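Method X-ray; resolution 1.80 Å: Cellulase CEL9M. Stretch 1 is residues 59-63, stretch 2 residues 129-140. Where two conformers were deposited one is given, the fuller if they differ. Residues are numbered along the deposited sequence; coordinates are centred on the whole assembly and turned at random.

Stretch 1, residues 59-63: DHVKF
Stretch 2 (129-140) WGAPEEQTGQRP

A short contact between distant parts of a chain often depends on one residue that spends both its side chain and its backbone on the partner. In the cellulase CEL9M, His-60 plays this part, and the two stretches bury 272 Å² between them, summed over both sides. Stretch 1 is loop until Lys-62 and Phe-63, which are strand; stretch 2 is loop except for a 3-10 segment at 132-134, where Glu-134 N donates a hydrogen bond to Ala-131 O (3.1 Å) and Gln-135 N one to Pro-132 O (3.3 Å). The CA atoms of His-60 and Pro-132 lie 6.9 Å apart, those of Val-61 and Arg-139 8.8 Å.

His-60 (phi/psi -121/5) points its CA-to-CB bond toward stretch 2, with chi1 m at -57° and chi2 141°; those of Pro-132 (-62/-28), Gln-135 (-87/100) and Arg-139 (-97/134) point toward stretch 1. His-60 ND1 donates to Gln-135 OE1 at 2.9 Å, N-H...O angle 143°, near the ring plane. Gln-135 reaches it extended, chi1 and chi2 both t, chi3 37°; its amide offers acceptor and donor in one group, and OE1 and NE2 are also hydrogen-bonded elsewhere in the structure. Over one ring face, Pro-132 CB lies 3.5 Å from the centroid of the His-60 ring and 18° off the normal, a CH-pi contact suited to a flat ring and a compact aliphatic one.

The backbone supplies the second bond: Arg-139 NH1 donates to His-60 O at 2.9 Å and a nearly straight 175°. Arg-139 does so with chi1 -97° and chi2 132°, both between wells, chi3 p and chi4 88°; its several N-H groups leave NE and NH2 to hydrogen-bond elsewhere. Lys-62 (m, t, m, t) brings CE within 3.8 Å of Arg-139 NH2, while like-charged NZ stands 4.4 Å from that NH2 and is hydrogen-bonded elsewhere.

The accounting has one gap. Gly-130 O, 3.7 Å from His-60 CE1 at the ring edge, is buried without any partner in the model.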

ATOM      1  N   ASP A  59      -9.401 -10.299  -5.294  1.00  8.60           N
ATOM      2  CA  ASP A  59      -9.086 -11.175  -6.411  1.00  8.86           C
ATOM      3  C   ASP A  59      -7.697 -11.780  -6.210  1.00  9.88           C
ATOM      4  O   ASP A  59      -7.099 -11.631  -5.145  1.00  9.41           O
ATOM      5  CB  ASP A  59      -9.146 -10.405  -7.736  1.00  9.08           C
ATOM      6  CG  ASP A  59      -8.290  -9.151  -7.728  1.00 11.60           C
ATOM      7  OD1 ASP A  59      -7.595  -8.906  -6.723  1.00 10.83           O
ATOM      8  OD2 ASP A  59      -8.312  -8.408  -8.733  1.00 13.20           O
ATOM      9  N   HIS A  60      -7.167 -12.431  -7.240  1.00  8.28           N
ATOM     10  CA  HIS A  60      -5.879 -13.095  -7.101  1.00  8.69           C
ATOM     11  C   HIS A  60      -4.764 -12.648  -8.033  1.00  7.83           C
ATOM     12  O   HIS A  60      -3.682 -13.228  -8.032  1.00 10.23           O
ATOM     13  CB  HIS A  60      -6.100 -14.602  -7.229  1.00  9.89           C
ATOM     14  CG  HIS A  60      -7.088 -15.145  -6.243  1.00 10.90           C
ATOM     15  ND1 HIS A  60      -8.005 -16.123  -6.566  1.00 11.26           N
ATOM     16  CD2 HIS A  60      -7.301 -14.846  -4.938  1.00 12.92           C
ATOM     17  CE1 HIS A  60      -8.743 -16.399  -5.504  1.00 13.14           C
ATOM     18  NE2 HIS A  60      -8.336 -15.638  -4.503  1.00 12.03           N
ATOM     19  N   VAL A  61      -5.021 -11.615  -8.823  1.00  8.89           N
ATOM     20  CA  VAL A  61      -4.009 -11.104  -9.738  1.00  8.97           C
ATOM     21  C   VAL A  61      -2.962 -10.305  -8.966  1.00  9.87           C
ATOM     22  O   VAL A  61      -3.275  -9.662  -7.963  1.00  8.71           O
ATOM     23  CB  VAL A  61      -4.649 -10.183 -10.799  1.00 10.08           C
ATOM     24  CG1 VAL A  61      -3.574  -9.589 -11.708  1.00 11.10           C
ATOM     25  CG2 VAL A  61      -5.663 -10.972 -11.614  1.00 11.97           C
ATOM     26  N   LYS A  62      -1.715 -10.362  -9.424  1.00  8.08           N
ATOM     27  CA  LYS A  62      -0.649  -9.600  -8.795  1.00  7.46           C
ATOM     28  C   LYS A  62      -0.344  -8.443  -9.745  1.00  7.94           C
ATOM     29  O   LYS A  62       0.309  -8.623 -10.770  1.00  9.35           O
ATOM     30  CB  LYS A  62       0.578 -10.495  -8.565  1.00  7.92           C
ATOM     31  CG  LYS A  62       0.233 -11.713  -7.703  1.00  7.98           C
ATOM     32  CD  LYS A  62       1.442 -12.538  -7.271  1.00 12.94           C
ATOM     33  CE  LYS A  62       2.019 -13.349  -8.414  1.00 10.57           C
ATOM     34  NZ  LYS A  62       2.968 -14.382  -7.902  1.00  9.06           N
ATOM     35  N   PHE A  63      -0.875  -7.268  -9.407  1.00  6.80           N
ATOM     36  CA  PHE A  63      -0.710  -6.042 -10.193  1.00  7.93           C
ATOM     37  C   PHE A  63       0.516  -5.278  -9.709  1.00  7.43           C
ATOM     38  O   PHE A  63       0.590  -4.894  -8.548  1.00  8.50           O
ATOM     39  CB  PHE A  63      -1.949  -5.150 -10.046  1.00  7.50           C
ATOM     40  CG  PHE A  63      -3.164  -5.651 -10.784  1.00  9.73           C
ATOM     41  CD1 PHE A  63      -3.229  -5.578 -12.173  1.00 10.29           C
ATOM     42  CD2 PHE A  63      -4.250  -6.166 -10.089  1.00 10.68           C
ATOM     43  CE1 PHE A  63      -4.365  -6.010 -12.860  1.00 11.56           C
ATOM     44  CE2 PHE A  63      -5.393  -6.601 -10.765  1.00 12.47           C
ATOM     45  CZ  PHE A  63      -5.449  -6.521 -12.153  1.00 10.34           C
ATOM     46  N   TRP A 129     -14.700 -17.587  -8.708  1.00 16.13           N
ATOM     47  CA  TRP A 129     -15.019 -17.290  -7.319  1.00 16.57           C
ATOM     48  C   TRP A 129     -14.876 -18.570  -6.513  1.00 16.35           C
ATOM     49  O   TRP A 129     -15.695 -19.483  -6.608  1.00 17.96           O
ATOM     50  CB  TRP A 129     -16.429 -16.717  -7.155  1.00 17.22           C
ATOM     51  CG  TRP A 129     -16.664 -16.214  -5.752  1.00 16.81           C
ATOM     52  CD1 TRP A 129     -16.999 -16.961  -4.657  1.00 17.00           C
ATOM     53  CD2 TRP A 129     -16.476 -14.870  -5.277  1.00 17.59           C
ATOM     54  NE1 TRP A 129     -17.026 -16.169  -3.531  1.00 17.52           N
ATOM     55  CE2 TRP A 129     -16.709 -14.883  -3.883  1.00 18.12           C
ATOM     56  CE3 TRP A 129     -16.130 -13.660  -5.895  1.00 18.03           C
ATOM     57  CZ2 TRP A 129     -16.609 -13.730  -3.095  1.00 17.48           C
ATOM     58  CZ3 TRP A 129     -16.030 -12.512  -5.110  1.00 18.89           C
ATOM     59  CH2 TRP A 129     -16.270 -12.560  -3.723  1.00 18.43           C
ATOM     60  N   GLY A 130     -13.805 -18.623  -5.731  1.00 16.28           N
ATOM     61  CA  GLY A 130     -13.506 -19.775  -4.906  1.00 16.01           C
ATOM     62  C   GLY A 130     -12.173 -19.512  -4.235  1.00 16.29           C
ATOM     63  O   GLY A 130     -11.596 -18.437  -4.419  1.00 16.14           O
ATOM     64  N   ALA A 131     -11.680 -20.476  -3.467  1.00 13.99           N
ATOM     65  CA  ALA A 131     -10.407 -20.317  -2.771  1.00 14.64           C
ATOM     66  C   ALA A 131      -9.239 -20.248  -3.749  1.00 13.32           C
ATOM     67  O   ALA A 131      -9.228 -20.934  -4.769  1.00 13.02           O
ATOM     68  CB  ALA A 131     -10.198 -21.471  -1.795  1.00 14.96           C
ATOM     69  N   PRO A 132      -8.239 -19.402  -3.452  1.00 12.51           N
ATOM     70  CA  PRO A 132      -7.092 -19.302  -4.357  1.00 11.65           C
ATOM     71  C   PRO A 132      -6.344 -20.628  -4.457  1.00 13.08           C
ATOM     72  O   PRO A 132      -5.730 -20.925  -5.477  1.00 13.05           O
ATOM     73  CB  PRO A 132      -6.246 -18.193  -3.728  1.00 11.66           C
ATOM     74  CG  PRO A 132      -6.597 -18.270  -2.266  1.00 10.75           C
ATOM     75  CD  PRO A 132      -8.097 -18.480  -2.312  1.00 12.09           C
ATOM     76  N   GLU A 133      -6.415 -21.427  -3.395  1.00 13.76           N
ATOM     77  CA  GLU A 133      -5.735 -22.719  -3.369  1.00 15.56           C
ATOM     78  C   GLU A 133      -6.304 -23.708  -4.384  1.00 17.40           C
ATOM     79  O   GLU A 133      -5.615 -24.646  -4.795  1.00 17.51           O
ATOM     80  CB  GLU A 133      -5.819 -23.345  -1.971  1.00 13.91           C
ATOM     81  CG  GLU A 133      -5.109 -22.571  -0.863  1.00 14.11           C
ATOM     82  CD  GLU A 133      -5.920 -21.401  -0.336  1.00 13.46           C
ATOM     83  OE1 GLU A 133      -7.076 -21.227  -0.771  1.00 13.71           O
ATOM     84  OE2 GLU A 133      -5.398 -20.658   0.525  1.00 14.22           O
ATOM     85  N   GLU A 134      -7.555 -23.500  -4.787  1.00 17.29           N
ATOM     86  CA  GLU A 134      -8.205 -24.401  -5.736  1.00 19.48           C
ATOM     87  C   GLU A 134      -8.336 -23.826  -7.145  1.00 19.92           C
ATOM     88  O   GLU A 134      -8.977 -24.429  -8.009  1.00 18.06           O
ATOM     89  CB  GLU A 134      -9.588 -24.800  -5.212  1.00 22.47           C
ATOM     90  CG  GLU A 134      -9.563 -25.393  -3.808  1.00 26.39           C
ATOM     91  CD  GLU A 134     -10.938 -25.805  -3.318  1.00 30.86           C
ATOM     92  OE1 GLU A 134     -11.863 -24.966  -3.360  1.00 34.73           O
ATOM     93  OE2 GLU A 134     -11.092 -26.966  -2.884  1.00 34.66           O
ATOM     94  N   GLN A 135      -7.737 -22.662  -7.379  1.00 18.94           N
ATOM     95  CA  GLN A 135      -7.783 -22.040  -8.698  1.00 18.93           C
ATOM     96  C   GLN A 135      -6.616 -22.617  -9.493  1.00 20.43           C
ATOM     97  O   GLN A 135      -5.475 -22.188  -9.343  1.00 21.45           O
ATOM     98  CB  GLN A 135      -7.653 -20.522  -8.567  1.00 17.68           C
ATOM     99  CG  GLN A 135      -7.715 -19.776  -9.882  1.00 15.11           C
ATOM    100  CD  GLN A 135      -7.782 -18.278  -9.683  1.00 16.54           C
ATOM    101  OE1 GLN A 135      -7.155 -17.739  -8.773  1.00 13.73           O
ATOM    102  NE2 GLN A 135      -8.538 -17.595 -10.540  1.00 13.80           N
ATOM    103  N   THR A 136      -6.922 -23.593 -10.338  0.50 21.31           N
ATOM    104  CA  THR A 136      -5.911 -24.254 -11.151  0.50 22.83           C
ATOM    105  C   THR A 136      -5.817 -23.668 -12.552  0.50 23.48           C
ATOM    106  O   THR A 136      -6.560 -22.756 -12.914  0.50 22.73           O
ATOM    107  CB  THR A 136      -6.211 -25.754 -11.277  0.50 23.49           C
ATOM    108  OG1 THR A 136      -7.502 -25.932 -11.874  0.50 23.90           O
ATOM    109  CG2 THR A 136      -6.194 -26.415  -9.907  0.50 24.73           C
ATOM    110  N   GLY A 137      -4.896 -24.211 -13.338  0.50 25.18           N
ATOM    111  CA  GLY A 137      -4.715 -23.738 -14.693  0.50 27.68           C
ATOM    112  C   GLY A 137      -3.450 -22.920 -14.829  0.50 29.09           C
ATOM    113  O   GLY A 137      -2.559 -22.988 -13.981  0.50 29.66           O
ATOM    114  N   GLN A 138      -3.379 -22.133 -15.894  0.50 30.03           N
ATOM    115  CA  GLN A 138      -2.212 -21.303 -16.151  0.50 30.54           C
ATOM    116  C   GLN A 138      -2.471 -19.807 -16.101  0.50 29.07           C
ATOM    117  O   GLN A 138      -3.351 -19.294 -16.786  0.50 30.04           O
ATOM    118  CB  GLN A 138      -1.622 -21.636 -17.525  0.50 32.29           C
ATOM    119  CG  GLN A 138      -0.593 -22.751 -17.535  0.50 35.02           C
ATOM    120  CD  GLN A 138       0.660 -22.389 -16.760  0.50 36.30           C
ATOM    121  OE1 GLN A 138       0.912 -22.921 -15.679  0.50 37.54           O
ATOM    122  NE2 GLN A 138       1.450 -21.471 -17.307  0.50 37.05           N
ATOM    123  N   ARG A 139      -1.706 -19.113 -15.267  1.00 26.98           N
ATOM    124  CA  ARG A 139      -1.787 -17.664 -15.189  1.00 22.99           C
ATOM    125  C   ARG A 139      -0.681 -17.107 -16.066  1.00 18.98           C
ATOM    126  O   ARG A 139       0.459 -17.566 -16.006  1.00 17.09           O
ATOM    127  CB  ARG A 139      -1.578 -17.183 -13.753  1.00 23.16           C
ATOM    128  CG  ARG A 139      -2.857 -16.920 -12.989  1.00 22.05           C
ATOM    129  CD  ARG A 139      -2.800 -17.567 -11.624  1.00 19.95           C
ATOM    130  NE  ARG A 139      -1.800 -16.982 -10.731  1.00 17.09           N
ATOM    131  CZ  ARG A 139      -2.027 -15.945  -9.927  1.00 16.37           C
ATOM    132  NH1 ARG A 139      -3.220 -15.365  -9.911  1.00 13.76           N
ATOM    133  NH2 ARG A 139      -1.074 -15.515  -9.107  1.00 13.39           N
ATOM    134  N   PRO A 140      -1.002 -16.114 -16.898  1.00 15.46           N
ATOM    135  CA  PRO A 140       0.020 -15.534 -17.768  1.00 14.69           C
ATOM    136  C   PRO A 140       0.873 -14.479 -17.075  1.00 15.02           C
ATOM    137  O   PRO A 140       0.382 -13.720 -16.238  1.00 13.24           O
ATOM    138  CB  PRO A 140      -0.805 -14.927 -18.894  1.00 15.76           C
ATOM    139  CG  PRO A 140      -2.018 -14.422 -18.156  1.00 16.33           C
ATOM    140  CD  PRO A 140      -2.338 -15.582 -17.225  1.00 15.73           C
TER